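Local coordinates for protein chitinase (PDB 2CWR) that hydrolyses the beta-1,4 linkages of chitin and is represented here by its chitin-binding domain, at residues N17-G22 with G80-G85; V41-G46 with D89-I94. All blocks are in the same frame, centred on the assembly; numbering follows the deposited sequence.

Overall arrangement
The two contacts sit on the two sheets of one antiparallel beta sandwich, their centres 11 Å apart. Contact 1 lies in the four-stranded sheet, where the turn leaving strand 10-18 meets the end of strand 76-84; contact 2 lies in the five-stranded sheet, where strands 38-43 and 91-98 pair. Lys90 joins them: its NZ forms a salt bridge of 2.8 Å with Asp18 OD2 and lies 2.9 Å from Gly20 O. Nearer the lysine backbone, Val83 CG1 packs on Lys90 CB at 3.6 Å. Along the chain the segments alternate, and strand 91-98 is the next strand after 76-84.

Contact 1. Residues N17-G22 with G80-G85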
ATOM      1  N   ASN A  17       0.453 -10.862  -6.699  1.00 14.14           N
ATOM      2  CA  ASN A  17       0.531 -12.308  -6.851  1.00 18.48           C
ATOM      3  C   ASN A  17      -0.590 -12.902  -6.008  1.00 17.12           C
ATOM      4  O   ASN A  17      -0.476 -13.005  -4.786  1.00 17.96           O
ATOM      5  CB  ASN A  17       1.890 -12.824  -6.372  1.00 21.42           C
ATOM      6  CG  ASN A  17       1.942 -14.336  -6.287  1.00 31.94           C
ATOM      7  OD1 ASN A  17       1.496 -15.039  -7.196  1.00 33.33           O
ATOM      8  ND2 ASN A  17       2.497 -14.847  -5.194  1.00 33.74           N
ATOM      9  N   ASP A  18      -1.682 -13.276  -6.669  1.00 19.18           N
ATOM     10  CA  ASP A  18      -2.838 -13.841  -5.980  1.00 19.91           C
ATOM     11  C   ASP A  18      -2.832 -15.361  -6.095  1.00 25.25           C
ATOM     12  O   ASP A  18      -2.619 -15.909  -7.175  1.00 23.20           O
ATOM     13  CB  ASP A  18      -4.127 -13.267  -6.578  1.00 20.97           C
ATOM     14  CG  ASP A  18      -5.370 -13.713  -5.831  1.00 25.71           C
ATOM     15  OD1 ASP A  18      -5.727 -14.906  -5.917  1.00 25.04           O
ATOM     16  OD2 ASP A  18      -5.990 -12.863  -5.158  1.00 23.61           O
ATOM     17  N   TRP A  19      -3.066 -16.038  -4.974  1.00 26.67           N
ATOM     18  CA  TRP A  19      -3.067 -17.496  -4.954  1.00 31.11           C
ATOM     19  C   TRP A  19      -4.378 -18.089  -4.450  1.00 31.21           C
ATOM     20  O   TRP A  19      -4.397 -19.192  -3.904  1.00 36.88           O
ATOM     21  CB  TRP A  19      -1.897 -18.002  -4.099  1.00 32.72           C
ATOM     22  CG  TRP A  19      -1.897 -17.478  -2.692  1.00 34.75           C
ATOM     23  CD1 TRP A  19      -2.703 -17.876  -1.665  1.00 34.72           C
ATOM     24  CD2 TRP A  19      -1.057 -16.441  -2.163  1.00 34.32           C
ATOM     25  NE1 TRP A  19      -2.419 -17.153  -0.529  1.00 38.38           N
ATOM     26  CE2 TRP A  19      -1.413 -16.265  -0.807  1.00 35.22           C
ATOM     27  CE3 TRP A  19      -0.038 -15.643  -2.706  1.00 29.74           C
ATOM     28  CZ2 TRP A  19      -0.786 -15.323   0.017  1.00 34.14           C
ATOM     29  CZ3 TRP A  19       0.587 -14.704  -1.884  1.00 29.44           C
ATOM     30  CH2 TRP A  19       0.208 -14.555  -0.536  1.00 27.45           C
ATOM     31  N   GLY A  20      -5.470 -17.352  -4.633  1.00 28.35           N
ATOM     32  CA  GLY A  20      -6.772 -17.837  -4.204  1.00 26.35           C
ATOM     33  C   GLY A  20      -7.252 -17.293  -2.872  1.00 24.01           C
ATOM     34  O   GLY A  20      -8.097 -16.398  -2.827  1.00 24.25           O
ATOM     35  N   SER A  21      -6.715 -17.840  -1.787  1.00 20.49           N
ATOM     36  CA  SER A  21      -7.093 -17.423  -0.440  1.00 24.41           C
ATOM     37  C   SER A  21      -6.346 -16.171   0.000  1.00 22.49           C
ATOM     38  O   SER A  21      -6.694 -15.548   1.006  1.00 19.76           O
ATOM     39  CB  SER A  21      -6.812 -18.553   0.551  1.00 26.79           C
ATOM     40  OG  SER A  21      -5.433 -18.891   0.552  1.00 30.78           O
ATOM     41  N   GLY A  22      -5.314 -15.808  -0.753  1.00 23.00           N
ATOM     42  CA  GLY A  22      -4.539 -14.632  -0.404  1.00 20.82           C
ATOM     43  C   GLY A  22      -3.791 -14.071  -1.592  1.00 22.01           C
ATOM     44  O   GLY A  22      -3.823 -14.644  -2.681  1.00 23.05           O
ATOM     45  N   GLY A  80       5.605  -3.811   1.213  1.00  7.96           N
ATOM     46  CA  GLY A  80       4.644  -4.776   0.728  1.00  7.00           C
ATOM     47  C   GLY A  80       3.759  -5.331   1.817  1.00  7.35           C
ATOM     48  O   GLY A  80       3.997  -5.113   3.005  1.00  8.64           O
ATOM     49  N   PHE A  81       2.731  -6.057   1.401  1.00  8.42           N
ATOM     50  CA  PHE A  81       1.802  -6.646   2.347  1.00  9.20           C
ATOM     51  C   PHE A  81       1.061  -7.798   1.702  1.00  9.15           C
ATOM     52  O   PHE A  81       1.029  -7.931   0.476  1.00 10.25           O
ATOM     53  CB  PHE A  81       0.814  -5.583   2.852  1.00  8.83           C
ATOM     54  CG  PHE A  81       0.052  -4.879   1.761  1.00  8.61           C
ATOM     55  CD1 PHE A  81      -1.226  -5.297   1.403  1.00  9.12           C
ATOM     56  CD2 PHE A  81       0.612  -3.791   1.091  1.00 10.38           C
ATOM     57  CE1 PHE A  81      -1.937  -4.643   0.396  1.00 11.28           C
ATOM     58  CE2 PHE A  81      -0.093  -3.132   0.084  1.00  7.51           C
ATOM     59  CZ  PHE A  81      -1.370  -3.560  -0.263  1.00 10.78           C
ATOM     60  N   ILE A  82       0.485  -8.645   2.545  1.00 10.04           N
ATOM     61  CA  ILE A  82      -0.268  -9.800   2.085  1.00 12.96           C
ATOM     62  C   ILE A  82      -1.701  -9.621   2.554  1.00 11.66           C
ATOM     63  O   ILE A  82      -1.948  -9.217   3.691  1.00 13.64           O
ATOM     64  CB  ILE A  82       0.329 -11.103   2.664  1.00 16.03           C
ATOM     65  CG1 ILE A  82       1.695 -11.366   2.016  1.00 18.53           C
ATOM     66  CG2 ILE A  82      -0.631 -12.269   2.445  1.00 15.72           C
ATOM     67  CD1 ILE A  82       2.411 -12.595   2.546  1.00 25.22           C
ATOM     68  N   VAL A  83      -2.645  -9.895   1.664  1.00 13.43           N
ATOM     69  CA  VAL A  83      -4.052  -9.753   1.995  1.00 14.43           C
ATOM     70  C   VAL A  83      -4.748 -11.093   1.853  1.00 13.35           C
ATOM     71  O   VAL A  83      -4.587 -11.784   0.845  1.00 14.96           O
ATOM     72  CB  VAL A  83      -4.749  -8.731   1.065  1.00 13.36           C
ATOM     73  CG1 VAL A  83      -6.216  -8.591   1.446  1.00 11.36           C
ATOM     74  CG2 VAL A  83      -4.058  -7.380   1.160  1.00 14.71           C
ATOM     75  N   ASN A  84      -5.510 -11.459   2.874  1.00 12.72           N
ATOM     76  CA  ASN A  84      -6.250 -12.712   2.862  1.00 16.15           C
ATOM     77  C   ASN A  84      -7.720 -12.370   2.706  1.00 16.93           C
ATOM     78  O   ASN A  84      -8.184 -11.356   3.222  1.00 18.20           O
ATOM     79  CB  ASN A  84      -6.030 -13.474   4.171  1.00 17.42           C
ATOM     80  CG  ASN A  84      -4.572 -13.826   4.404  1.00 18.44           C
ATOM     81  OD1 ASN A  84      -3.974 -13.416   5.404  1.00 24.15           O
ATOM     82  ND2 ASN A  84      -3.990 -14.589   3.486  1.00 17.27           N
ATOM     83  N   GLY A  85      -8.458 -13.207   1.988  1.00 17.07           N
ATOM     84  CA  GLY A  85      -9.867 -12.929   1.813  1.00 17.72           C
ATOM     85  C   GLY A  85     -10.547 -13.831   0.808  1.00 15.57           C
ATOM     86  O   GLY A  85      -9.987 -14.848   0.396  1.00 15.87           O
TER
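Trp19 and Ile82 supply the apolar part of this contact, in which the turn between antiparallel strands 10-18 and 22-31 of the sandwich meets the end of strand 76-84. Ile82 CG2 reaches the benzo edge of the indole near the ring plane, 3.8 Å from Trp19 CH2, and the two side chains cross at about a right angle. Trp19 CG lies between its backbone N and carbonyl carbon (chi1 57°), a torsion that brings it to the side of Gly22, whose O lies 3.2 Å above one indole face, offset toward the rim.

Polar contacts are made by the backbone. Gly22 and Asn84 form an antiparallel non-hydrogen-bonded pair, with Gly22 CA 3.1 Å from Val83 O in a CA-H...O contact. Beyond it, Gly85 N donates to Ser21 O at 3.1 Å, fairly straight at 164° but from above the carbonyl plane; Asn84 CA approaches the same oxygen at 3.4 Å.

Within the turn, Trp19 N donates to Gly22 O. Asp18 closes an Asx turn while its OD2 pairs with Lys90, so both carboxylate oxygens are engaged: Gly20 N meets Asp18 OD1 at 2.8 Å, from above the carboxylate plane.

Contact 2. Residues V41-G46 with D89-I94; sequences VKLAPG and DKVEEI
Lys42 and Glu92 form the salt bridge of this contact, set beside a classic beta bulge between antiparallel strands 38-43 and 91-98 of the sandwich. Lys42 NZ lies 2.7 Å from Glu92 OE1 and meets it from above the carboxylate plane. The lysine chain is extended as far as CE, then bends at its last torsion (chi4 -56°), while its CD and CE run close to the same oxygen. An alanine in place of Lys42 would probably leave Glu92 OE1 without its charged mate and its carboxylate freer to turn. The other oxygen, OE2, lies 3.4 Å from Pro45 CD, and a water lies within hydrogen-bonding distance of both OE2 and Leu43 O.

The bulge places these groups. Lys42 O accepts from two successive amides: Glu92 N at 2.8 Å, nearly along the C=O axis, and Glu93 N in a weak bond of 3.4 Å. Lys42 N in turn donates to Glu93 O. With Glu92 and Glu93 both set against Lys42, the register shifts by one residue, and Leu43 pairs with Val91. Past the bulge, Ala44 N donates to Lys90 O at 2.9 Å, from above the carbonyl plane, and Ala44 CB fits against Asp89 O at 3.2 Å.

On the core side, Val41 CG1 meets Val91 CG1 at 3.7 Å, the two side chains crossing at about a right angle. Val91 CG1, anti to its backbone N (chi1 173°), also lies 3.5 Å from Lys42 O. Phe81 and Val83 of strand 76-84 and Tyr25 of strand 22-31 pack here from the facing sheet. Farther out, Lys90 NZ is held by Gly88 O, and Glu93 OE2 bonds to Thr95 OG1.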
ATOM      1  N   VAL A  41      -5.217   1.906   1.155  1.00  8.79           N
ATOM      2  CA  VAL A  41      -5.664   0.691   0.499  1.00 11.33           C
ATOM      3  C   VAL A  41      -7.099   0.354   0.871  1.00 16.55           C
ATOM      4  O   VAL A  41      -7.420   0.212   2.047  1.00 16.75           O
ATOM      5  CB  VAL A  41      -4.763  -0.503   0.887  1.00 10.50           C
ATOM      6  CG1 VAL A  41      -5.316  -1.792   0.300  1.00 13.91           C
ATOM      7  CG2 VAL A  41      -3.336  -0.266   0.392  1.00 12.10           C
ATOM      8  N   LYS A  42      -7.963   0.241  -0.134  1.00 13.27           N
ATOM      9  CA  LYS A  42      -9.353  -0.118   0.116  1.00 15.93           C
ATOM     10  C   LYS A  42      -9.441  -1.613  -0.128  1.00 14.30           C
ATOM     11  O   LYS A  42      -9.219  -2.084  -1.244  1.00 13.23           O
ATOM     12  CB  LYS A  42     -10.299   0.630  -0.828  1.00 18.73           C
ATOM     13  CG  LYS A  42     -11.777   0.414  -0.503  1.00 24.77           C
ATOM     14  CD  LYS A  42     -12.686   1.157  -1.464  1.00 31.53           C
ATOM     15  CE  LYS A  42     -14.141   1.106  -1.004  1.00 37.01           C
ATOM     16  NZ  LYS A  42     -14.634  -0.289  -0.818  1.00 32.34           N
ATOM     17  N   LEU A  43      -9.748  -2.356   0.930  1.00 14.21           N
ATOM     18  CA  LEU A  43      -9.838  -3.806   0.861  1.00 14.84           C
ATOM     19  C   LEU A  43     -11.164  -4.285   0.284  1.00 15.02           C
ATOM     20  O   LEU A  43     -12.187  -3.612   0.406  1.00 16.08           O
ATOM     21  CB  LEU A  43      -9.659  -4.398   2.259  1.00 19.59           C
ATOM     22  CG  LEU A  43      -8.340  -4.067   2.962  1.00 17.05           C
ATOM     23  CD1 LEU A  43      -8.427  -4.443   4.433  1.00 23.27           C
ATOM     24  CD2 LEU A  43      -7.206  -4.803   2.270  1.00 18.90           C
ATOM     25  N   ALA A  44     -11.135  -5.450  -0.352  1.00 14.86           N
ATOM     26  CA  ALA A  44     -12.349  -6.028  -0.911  1.00 17.79           C
ATOM     27  C   ALA A  44     -13.157  -6.560   0.267  1.00 16.74           C
ATOM     28  O   ALA A  44     -12.625  -6.731   1.367  1.00 14.85           O
ATOM     29  CB  ALA A  44     -12.006  -7.162  -1.861  1.00 16.66           C
ATOM     30  N   PRO A  45     -14.452  -6.833   0.058  1.00 14.10           N
ATOM     31  CA  PRO A  45     -15.296  -7.349   1.139  1.00 15.80           C
ATOM     32  C   PRO A  45     -14.699  -8.593   1.793  1.00 16.06           C
ATOM     33  O   PRO A  45     -14.251  -9.512   1.103  1.00 16.86           O
ATOM     34  CB  PRO A  45     -16.614  -7.651   0.428  1.00 16.02           C
ATOM     35  CG  PRO A  45     -16.655  -6.622  -0.648  1.00 21.59           C
ATOM     36  CD  PRO A  45     -15.238  -6.657  -1.178  1.00 18.42           C
ATOM     37  N   GLY A  46     -14.678  -8.607   3.123  1.00 15.40           N
ATOM     38  CA  GLY A  46     -14.153  -9.750   3.851  1.00 16.57           C
ATOM     39  C   GLY A  46     -12.649  -9.961   3.823  1.00 17.17           C
ATOM     40  O   GLY A  46     -12.153 -10.964   4.340  1.00 16.57           O
ATOM     41  N   ASP A  89     -10.275 -10.499  -6.584  1.00 16.72           N
ATOM     42  CA  ASP A  89      -9.380  -9.415  -6.173  1.00 14.63           C
ATOM     43  C   ASP A  89      -9.531  -9.121  -4.684  1.00 19.92           C
ATOM     44  O   ASP A  89     -10.641  -8.907  -4.195  1.00 17.10           O
ATOM     45  CB  ASP A  89      -9.663  -8.145  -6.978  1.00 16.35           C
ATOM     46  CG  ASP A  89      -9.364  -8.315  -8.452  1.00 28.68           C
ATOM     47  OD1 ASP A  89      -8.435  -9.079  -8.785  1.00 27.40           O
ATOM     48  OD2 ASP A  89     -10.048  -7.674  -9.276  1.00 35.97           O
ATOM     49  N   LYS A  90      -8.404  -9.109  -3.976  1.00 18.08           N
ATOM     50  CA  LYS A  90      -8.383  -8.862  -2.537  1.00 17.42           C
ATOM     51  C   LYS A  90      -8.389  -7.375  -2.207  1.00 15.04           C
ATOM     52  O   LYS A  90      -8.759  -6.974  -1.103  1.00 14.32           O
ATOM     53  CB  LYS A  90      -7.133  -9.501  -1.920  1.00 16.14           C
ATOM     54  CG  LYS A  90      -6.960 -10.977  -2.235  1.00 19.21           C
ATOM     55  CD  LYS A  90      -8.049 -11.811  -1.585  1.00 17.64           C
ATOM     56  CE  LYS A  90      -7.885 -13.289  -1.910  1.00 18.58           C
ATOM     57  NZ  LYS A  90      -8.014 -13.557  -3.368  1.00 18.78           N
ATOM     58  N   VAL A  91      -7.966  -6.564  -3.171  1.00 15.80           N
ATOM     59  CA  VAL A  91      -7.897  -5.119  -2.994  1.00 15.97           C
ATOM     60  C   VAL A  91      -8.641  -4.404  -4.114  1.00 18.04           C
ATOM     61  O   VAL A  91      -8.583  -4.820  -5.270  1.00 18.83           O
ATOM     62  CB  VAL A  91      -6.421  -4.657  -2.969  1.00 17.28           C
ATOM     63  CG1 VAL A  91      -6.337  -3.146  -2.954  1.00 14.07           C
ATOM     64  CG2 VAL A  91      -5.724  -5.240  -1.749  1.00 13.58           C
ATOM     65  N   GLU A  92      -9.341  -3.328  -3.768  1.00 15.96           N
ATOM     66  CA  GLU A  92     -10.105  -2.570  -4.753  1.00 18.19           C
ATOM     67  C   GLU A  92      -9.371  -1.319  -5.204  1.00 15.75           C
ATOM     68  O   GLU A  92      -9.539  -0.863  -6.337  1.00 16.65           O
ATOM     69  CB  GLU A  92     -11.465  -2.173  -4.175  1.00 20.16           C
ATOM     70  CG  GLU A  92     -12.227  -3.328  -3.554  1.00 19.99           C
ATOM     71  CD  GLU A  92     -13.632  -2.946  -3.153  1.00 26.75           C
ATOM     72  OE1 GLU A  92     -13.895  -1.734  -2.996  1.00 26.64           O
ATOM     73  OE2 GLU A  92     -14.468  -3.859  -2.984  1.00 25.55           O
ATOM     74  N   GLU A  93      -8.556  -0.763  -4.316  1.00 15.59           N
ATOM     75  CA  GLU A  93      -7.823   0.447  -4.647  1.00 15.26           C
ATOM     76  C   GLU A  93      -6.560   0.619  -3.813  1.00 14.51           C
ATOM     77  O   GLU A  93      -6.535   0.292  -2.628  1.00 13.39           O
ATOM     78  CB  GLU A  93      -8.728   1.666  -4.450  1.00 18.67           C
ATOM     79  CG  GLU A  93      -8.080   2.990  -4.816  1.00 32.23           C
ATOM     80  CD  GLU A  93      -8.993   4.177  -4.568  1.00 43.69           C
ATOM     81  OE1 GLU A  93     -10.097   4.213  -5.154  1.00 49.83           O
ATOM     82  OE2 GLU A  93      -8.605   5.076  -3.789  1.00 39.70           O
ATOM     83  N   ILE A  94      -5.514   1.124  -4.455  1.00 10.40           N
ATOM     84  CA  ILE A  94      -4.242   1.392  -3.789  1.00 10.35           C
ATOM     85  C   ILE A  94      -3.867   2.779  -4.276  1.00 14.65           C
ATOM     86  O   ILE A  94      -3.549   2.973  -5.455  1.00 14.02           O
ATOM     87  CB  ILE A  94      -3.158   0.379  -4.188  1.00 12.02           C
ATOM     88  CG1 ILE A  94      -3.591  -1.031  -3.767  1.00 15.56           C
ATOM     89  CG2 ILE A  94      -1.842   0.748  -3.513  1.00 13.82           C
ATOM     90  CD1 ILE A  94      -2.622  -2.134  -4.185  1.00 17.16           C
TER
HETATM   91  O   HOH W   1     -15.175  -3.233  -0.039  1.00 35.66           O